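Local coordinates for protein sugar kinase MJ0406 (Methanococcus jannaschii, PDB 2C4E) that catalyses the transfer of phosphate from ATP to nucleosides, chiefly inosine, guanosine and cytidine, with magnesium or manganese as cofactor, to give nucleoside monophosphates, at residues N130-I136 against N155-D160; F182-N186 against Y249-L254. All coordinates share one frame; numbering follows the deposited sequence.

Interaction 1 (N130-I136 against N155-D160); sequences NTEIVHI and NLVSFD
V134 bonds through its backbone to L156 and S158, across two neighbouring parallel strands, 133-136 and 156-159, of the central sheet of the ribokinase fold. The strands open and close a beta-alpha-beta unit whose helix, 141-151, packs on I136 and V157, on the face they share with V134 and F159. The ladder runs from L156 N to E132 O down to D160 N and I136 O. V134 N meets L156 O at 2.8 Å, and S158 N meets V134 O at 2.9 Å. On the helix-covered face I136 sends its two branches to different partners. I136 CD1 rests on V157 CG1 at 4.0 Å, and I136 CG2 touches F159 CD1 at 3.9 Å. Before the ladder starts, N155 turns its amide to T131, just before the corner at E132. N155 ND2 donates to T131 O at 2.8 Å, in the carbonyl plane and on a lone pair, with an N-H...O angle of 170°. The same ND2 also bonds F129 O, while N155 CB lies against V134 CG2. With an alanine here, T131 O and F129 O would probably both lose their amide donor. On the other face, H135 CG stands anti to the backbone N (chi1 176°). This swings the ring over to S158, which hydrogen-bonds H135 ND1 through S158 OG at the ring edge, 2.7 Å away.

Interaction 2 (F182-N186 against Y249-L254); sequences FLFMN and YRAGFL
The F184 ring has the R250 side chain over one face and three helix residues at its edge. R250 CG sits 3.8 Å from the ring centroid, 14° off the normal, in a CH-pi contact. F253, L254 and Y249 meet the rim. F184 turns its edge to the face of F253 in a T-shaped pair, with planes at 88° and F184 CZ 3.6 Å from F253 CD2. L254 CD2 reaches F184 CE1 at 4.2 Å, and Y249 CE2 comes to F184 CE2 at 4.1 Å. Helix 245-258 thus packs on one face of the central sheet of the ribokinase fold, running roughly antiparallel to strand 182-186. Further back along the strand, F182 CD2 touches F253 CE2 at 4.2 Å. The R250 chain is bent at chi2 (123°), and from there it runs past F184 toward the end of the strand. R250 NE lies 3.6 Å from F184 CB, and the guanidinium, inferred to stabilise the transition state, continues toward the ATP-binding N186. R250 NH2 forms a salt bridge with D160 OD2. T214 OG1 bonds both R250 NH2 and N186 OD1, while R250 NH1 bonds G246 O.

From the N terminus, the chain forms strand 131-136, passes through helix 141-151 and returns in strand 156-159, so interaction 1 closes a short loop. Helix 170-178 then leads to strand 182-186, the next strand of the same sheet. Interaction 2 closes a longer loop of 62 residues, when helix 245-258 comes back over that strand. The two loops follow in series and neither nest nor cross. They meet at the sheet: F159 N probably bonds F182 O, and S158 packs beside F184. At the strand ends D160 OD2 of interaction 1 pairs with R250 NH2 of interaction 2 at 2.7 Å, tying the first loop to helix 245-258, which carries the inferred transition-state stabiliser.

Interaction 1 (N130-I136 against N155-D160)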
loop_
_atom_site.group_PDB
_atom_site.type_symbol
_atom_site.label_atom_id
_atom_site.label_comp_id
_atom_site.label_asym_id
_atom_site.label_seq_id
_atom_site.Cartn_x
_atom_site.Cartn_y
_atom_site.Cartn_z
ATOM N N ASN A 130 -26.971 18.585 -16.031
ATOM C CA ASN A 130 -27.361 19.352 -17.194
ATOM C C ASN A 130 -26.550 18.989 -18.421
ATOM O O ASN A 130 -26.549 19.727 -19.410
ATOM C CB ASN A 130 -27.215 20.857 -16.896
ATOM C CG ASN A 130 -28.113 21.312 -15.767
ATOM O OD1 ASN A 130 -27.710 22.141 -14.927
ATOM N ND2 ASN A 130 -29.344 20.798 -15.737
ATOM N N THR A 131 -25.882 17.844 -18.362
ATOM C CA THR A 131 -25.016 17.383 -19.436
ATOM C C THR A 131 -25.734 16.473 -20.434
ATOM O O THR A 131 -26.777 15.913 -20.143
ATOM C CB THR A 131 -23.826 16.623 -18.826
ATOM O OG1 THR A 131 -24.297 15.716 -17.813
ATOM C CG2 THR A 131 -22.898 17.590 -18.105
ATOM N N GLU A 132 -25.159 16.325 -21.621
ATOM C CA GLU A 132 -25.736 15.439 -22.629
ATOM C C GLU A 132 -25.665 13.978 -22.219
ATOM O O GLU A 132 -26.569 13.226 -22.528
ATOM C CB GLU A 132 -25.050 15.623 -23.973
ATOM C CG GLU A 132 -25.605 16.835 -24.701
ATOM C CD GLU A 132 -24.874 17.202 -25.961
ATOM O OE1 GLU A 132 -24.200 16.333 -26.553
ATOM O OE2 GLU A 132 -25.020 18.380 -26.364
ATOM N N ILE A 133 -24.561 13.598 -21.585
ATOM C CA ILE A 133 -24.337 12.217 -21.128
ATOM C C ILE A 133 -23.874 12.211 -19.692
ATOM O O ILE A 133 -23.040 13.021 -19.302
ATOM C CB ILE A 133 -23.284 11.484 -21.987
ATOM C CG1 ILE A 133 -23.685 11.521 -23.457
ATOM C CG2 ILE A 133 -23.114 10.054 -21.469
ATOM C CD1 ILE A 133 -22.730 10.780 -24.370
ATOM N N VAL A 134 -24.453 11.324 -18.900
ATOM C CA VAL A 134 -23.967 11.019 -17.573
ATOM C C VAL A 134 -23.377 9.616 -17.662
ATOM O O VAL A 134 -24.103 8.636 -17.892
ATOM C CB VAL A 134 -25.116 11.078 -16.543
ATOM C CG1 VAL A 134 -24.668 10.566 -15.210
ATOM C CG2 VAL A 134 -25.644 12.512 -16.445
ATOM N N HIS A 135 -22.062 9.515 -17.489
ATOM C CA HIS A 135 -21.374 8.240 -17.542
ATOM C C HIS A 135 -21.052 7.784 -16.131
ATOM O O HIS A 135 -20.415 8.516 -15.369
ATOM C CB HIS A 135 -20.090 8.338 -18.353
ATOM C CG HIS A 135 -19.305 7.073 -18.347
ATOM N ND1 HIS A 135 -19.732 5.931 -18.985
ATOM C CD2 HIS A 135 -18.137 6.754 -17.739
ATOM C CE1 HIS A 135 -18.868 4.959 -18.757
ATOM N NE2 HIS A 135 -17.877 5.439 -18.027
ATOM N N ILE A 136 -21.502 6.572 -15.821
ATOM C CA ILE A 136 -21.472 5.988 -14.496
ATOM C C ILE A 136 -20.477 4.847 -14.522
ATOM O O ILE A 136 -20.724 3.798 -15.102
ATOM C CB ILE A 136 -22.852 5.484 -14.104
ATOM C CG1 ILE A 136 -23.805 6.673 -14.057
ATOM C CG2 ILE A 136 -22.770 4.781 -12.732
ATOM C CD1 ILE A 136 -25.276 6.312 -13.898
ATOM N N ASN A 155 -30.879 13.120 -19.283
ATOM C CA ASN A 155 -29.554 12.939 -19.872
ATOM C C ASN A 155 -29.435 11.535 -20.420
ATOM O O ASN A 155 -30.067 10.609 -19.911
ATOM C CB ASN A 155 -28.465 13.115 -18.808
ATOM C CG ASN A 155 -28.848 14.119 -17.777
ATOM O OD1 ASN A 155 -29.502 13.790 -16.778
ATOM N ND2 ASN A 155 -28.502 15.379 -18.035
ATOM N N LEU A 156 -28.591 11.339 -21.423
ATOM C CA LEU A 156 -28.272 9.976 -21.827
ATOM C C LEU A 156 -27.428 9.355 -20.727
ATOM O O LEU A 156 -26.537 10.009 -20.203
ATOM C CB LEU A 156 -27.505 9.971 -23.130
ATOM C CG LEU A 156 -28.395 10.355 -24.315
ATOM C CD1 LEU A 156 -27.526 10.539 -25.543
ATOM C CD2 LEU A 156 -29.478 9.292 -24.580
ATOM N N VAL A 157 -27.739 8.123 -20.358
ATOM C CA VAL A 157 -26.993 7.419 -19.345
ATOM C C VAL A 157 -26.082 6.398 -19.988
ATOM O O VAL A 157 -26.524 5.578 -20.779
ATOM C CB VAL A 157 -27.938 6.725 -18.362
ATOM C CG1 VAL A 157 -27.166 5.837 -17.418
ATOM C CG2 VAL A 157 -28.777 7.791 -17.619
ATOM N N SER A 158 -24.807 6.460 -19.622
ATOM C CA SER A 158 -23.810 5.470 -20.005
ATOM C C SER A 158 -23.367 4.766 -18.723
ATOM O O SER A 158 -23.193 5.404 -17.692
ATOM C CB SER A 158 -22.633 6.156 -20.711
ATOM O OG SER A 158 -21.542 5.264 -20.905
ATOM N N PHE A 159 -23.192 3.448 -18.786
ATOM C CA PHE A 159 -22.920 2.640 -17.591
ATOM C C PHE A 159 -22.014 1.482 -17.945
ATOM O O PHE A 159 -22.205 0.818 -18.951
ATOM C CB PHE A 159 -24.243 2.095 -17.019
ATOM C CG PHE A 159 -24.086 1.158 -15.874
ATOM C CD1 PHE A 159 -23.411 1.554 -14.734
ATOM C CD2 PHE A 159 -24.631 -0.122 -15.924
ATOM C CE1 PHE A 159 -23.272 0.678 -13.650
ATOM C CE2 PHE A 159 -24.477 -1.008 -14.845
ATOM C CZ PHE A 159 -23.803 -0.597 -13.719
ATOM N N ASP A 160 -21.035 1.229 -17.101
ATOM C CA ASP A 160 -20.300 -0.017 -17.192
ATOM C C ASP A 160 -20.130 -0.520 -15.772
ATOM O O ASP A 160 -19.466 0.132 -15.000
ATOM C CB ASP A 160 -18.939 0.192 -17.835
ATOM C CG ASP A 160 -18.181 -1.123 -18.078
ATOM O OD1 ASP A 160 -18.379 -2.166 -17.386
ATOM O OD2 ASP A 160 -17.344 -1.211 -18.975
#

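Interaction 2 (F182-N186 against Y249-L254)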
loop_
_atom_site.group_PDB
_atom_site.type_symbol
_atom_site.label_atom_id
_atom_site.label_comp_id
_atom_site.label_asym_id
_atom_site.label_seq_id
_atom_site.Cartn_x
_atom_site.Cartn_y
_atom_site.Cartn_z
ATOM N N PHE A 182 -26.398 3.592 -23.010
ATOM C CA PHE A 182 -25.212 2.908 -23.524
ATOM C C PHE A 182 -24.677 2.033 -22.419
ATOM O O PHE A 182 -24.298 2.539 -21.363
ATOM C CB PHE A 182 -24.067 3.858 -23.894
ATOM C CG PHE A 182 -24.443 5.003 -24.798
ATOM C CD1 PHE A 182 -24.778 6.236 -24.251
ATOM C CD2 PHE A 182 -24.406 4.877 -26.167
ATOM C CE1 PHE A 182 -25.096 7.310 -25.069
ATOM C CE2 PHE A 182 -24.713 5.967 -27.005
ATOM C CZ PHE A 182 -25.060 7.167 -26.449
ATOM N N LEU A 183 -24.654 0.725 -22.653
ATOM C CA LEU A 183 -24.145 -0.244 -21.704
ATOM C C LEU A 183 -22.848 -0.827 -22.246
ATOM O O LEU A 183 -22.827 -1.433 -23.324
ATOM C CB LEU A 183 -25.178 -1.340 -21.487
ATOM C CG LEU A 183 -24.801 -2.505 -20.572
ATOM C CD1 LEU A 183 -24.556 -1.954 -19.158
ATOM C CD2 LEU A 183 -25.929 -3.507 -20.597
ATOM N N PHE A 184 -21.776 -0.610 -21.506
ATOM C CA PHE A 184 -20.467 -1.142 -21.831
ATOM C C PHE A 184 -20.128 -2.288 -20.880
ATOM O O PHE A 184 -20.301 -2.165 -19.672
ATOM C CB PHE A 184 -19.389 -0.068 -21.652
ATOM C CG PHE A 184 -19.475 1.100 -22.602
ATOM C CD1 PHE A 184 -20.221 2.243 -22.268
ATOM C CD2 PHE A 184 -18.752 1.116 -23.780
ATOM C CE1 PHE A 184 -20.270 3.340 -23.125
ATOM C CE2 PHE A 184 -18.805 2.204 -24.627
ATOM C CZ PHE A 184 -19.555 3.314 -24.302
ATOM N N MET A 185 -19.616 -3.384 -21.418
ATOM C CA MET A 185 -19.073 -4.456 -20.602
ATOM C C MET A 185 -17.952 -5.136 -21.353
ATOM O O MET A 185 -18.011 -5.300 -22.559
ATOM C CB MET A 185 -20.146 -5.492 -20.251
ATOM C CG MET A 185 -21.106 -5.067 -19.145
ATOM S SD MET A 185 -22.186 -6.463 -18.665
ATOM C CE MET A 185 -23.425 -6.302 -19.882
ATOM N N ASN A 186 -16.925 -5.542 -20.630
ATOM C CA ASN A 186 -15.942 -6.447 -21.184
ATOM C C ASN A 186 -16.580 -7.825 -21.348
ATOM O O ASN A 186 -17.579 -8.121 -20.703
ATOM C CB ASN A 186 -14.720 -6.517 -20.279
ATOM C CG ASN A 186 -13.902 -5.254 -20.347
ATOM O OD1 ASN A 186 -13.582 -4.779 -21.435
ATOM N ND2 ASN A 186 -13.577 -4.686 -19.191
ATOM N N TYR A 249 -11.232 3.773 -23.973
ATOM C CA TYR A 249 -12.154 3.398 -25.034
ATOM C C TYR A 249 -13.495 4.076 -24.797
ATOM O O TYR A 249 -14.096 4.587 -25.713
ATOM C CB TYR A 249 -12.372 1.887 -25.064
ATOM C CG TYR A 249 -13.341 1.406 -26.134
ATOM C CD1 TYR A 249 -12.869 0.827 -27.320
ATOM C CD2 TYR A 249 -14.722 1.497 -25.961
ATOM C CE1 TYR A 249 -13.738 0.393 -28.301
ATOM C CE2 TYR A 249 -15.608 1.045 -26.953
ATOM C CZ TYR A 249 -15.102 0.486 -28.112
ATOM O OH TYR A 249 -15.967 0.031 -29.096
ATOM N N ARG A 250 -13.984 4.025 -23.559
ATOM C CA ARG A 250 -15.228 4.693 -23.211
ATOM C C ARG A 250 -15.121 6.212 -23.395
ATOM O O ARG A 250 -16.029 6.819 -23.948
ATOM C CB ARG A 250 -15.675 4.298 -21.798
ATOM C CG ARG A 250 -16.206 2.859 -21.734
ATOM C CD ARG A 250 -15.499 1.985 -20.751
ATOM N NE ARG A 250 -15.977 0.602 -20.723
ATOM C CZ ARG A 250 -15.408 -0.429 -21.336
ATOM N NH1 ARG A 250 -14.334 -0.276 -22.102
ATOM N NH2 ARG A 250 -15.934 -1.645 -21.196
ATOM N N ALA A 251 -14.002 6.805 -22.988
ATOM C CA ALA A 251 -13.757 8.226 -23.192
ATOM C C ALA A 251 -13.854 8.598 -24.667
ATOM O O ALA A 251 -14.518 9.567 -25.026
ATOM C CB ALA A 251 -12.399 8.632 -22.613
ATOM N N GLY A 252 -13.220 7.807 -25.525
ATOM C CA GLY A 252 -13.238 8.058 -26.953
ATOM C C GLY A 252 -14.619 7.882 -27.550
ATOM O O GLY A 252 -15.073 8.719 -28.339
ATOM N N PHE A 253 -15.288 6.793 -27.161
ATOM C CA PHE A 253 -16.606 6.459 -27.691
ATOM C C PHE A 253 -17.612 7.568 -27.376
ATOM O O PHE A 253 -18.330 8.037 -28.230
ATOM C CB PHE A 253 -17.075 5.142 -27.083
ATOM C CG PHE A 253 -18.296 4.568 -27.730
ATOM C CD1 PHE A 253 -18.181 3.479 -28.574
ATOM C CD2 PHE A 253 -19.558 5.087 -27.475
ATOM C CE1 PHE A 253 -19.289 2.946 -29.184
ATOM C CE2 PHE A 253 -20.676 4.542 -28.091
ATOM C CZ PHE A 253 -20.524 3.455 -28.940
ATOM N N LEU A 254 -17.661 7.959 -26.111
ATOM C CA LEU A 254 -18.612 8.969 -25.650
ATOM C C LEU A 254 -18.269 10.365 -26.184
ATOM O O LEU A 254 -19.161 11.151 -26.488
ATOM C CB LEU A 254 -18.634 8.983 -24.126
ATOM C CG LEU A 254 -19.129 7.682 -23.497
ATOM C CD1 LEU A 254 -18.962 7.753 -21.993
ATOM C CD2 LEU A 254 -20.587 7.439 -23.857
#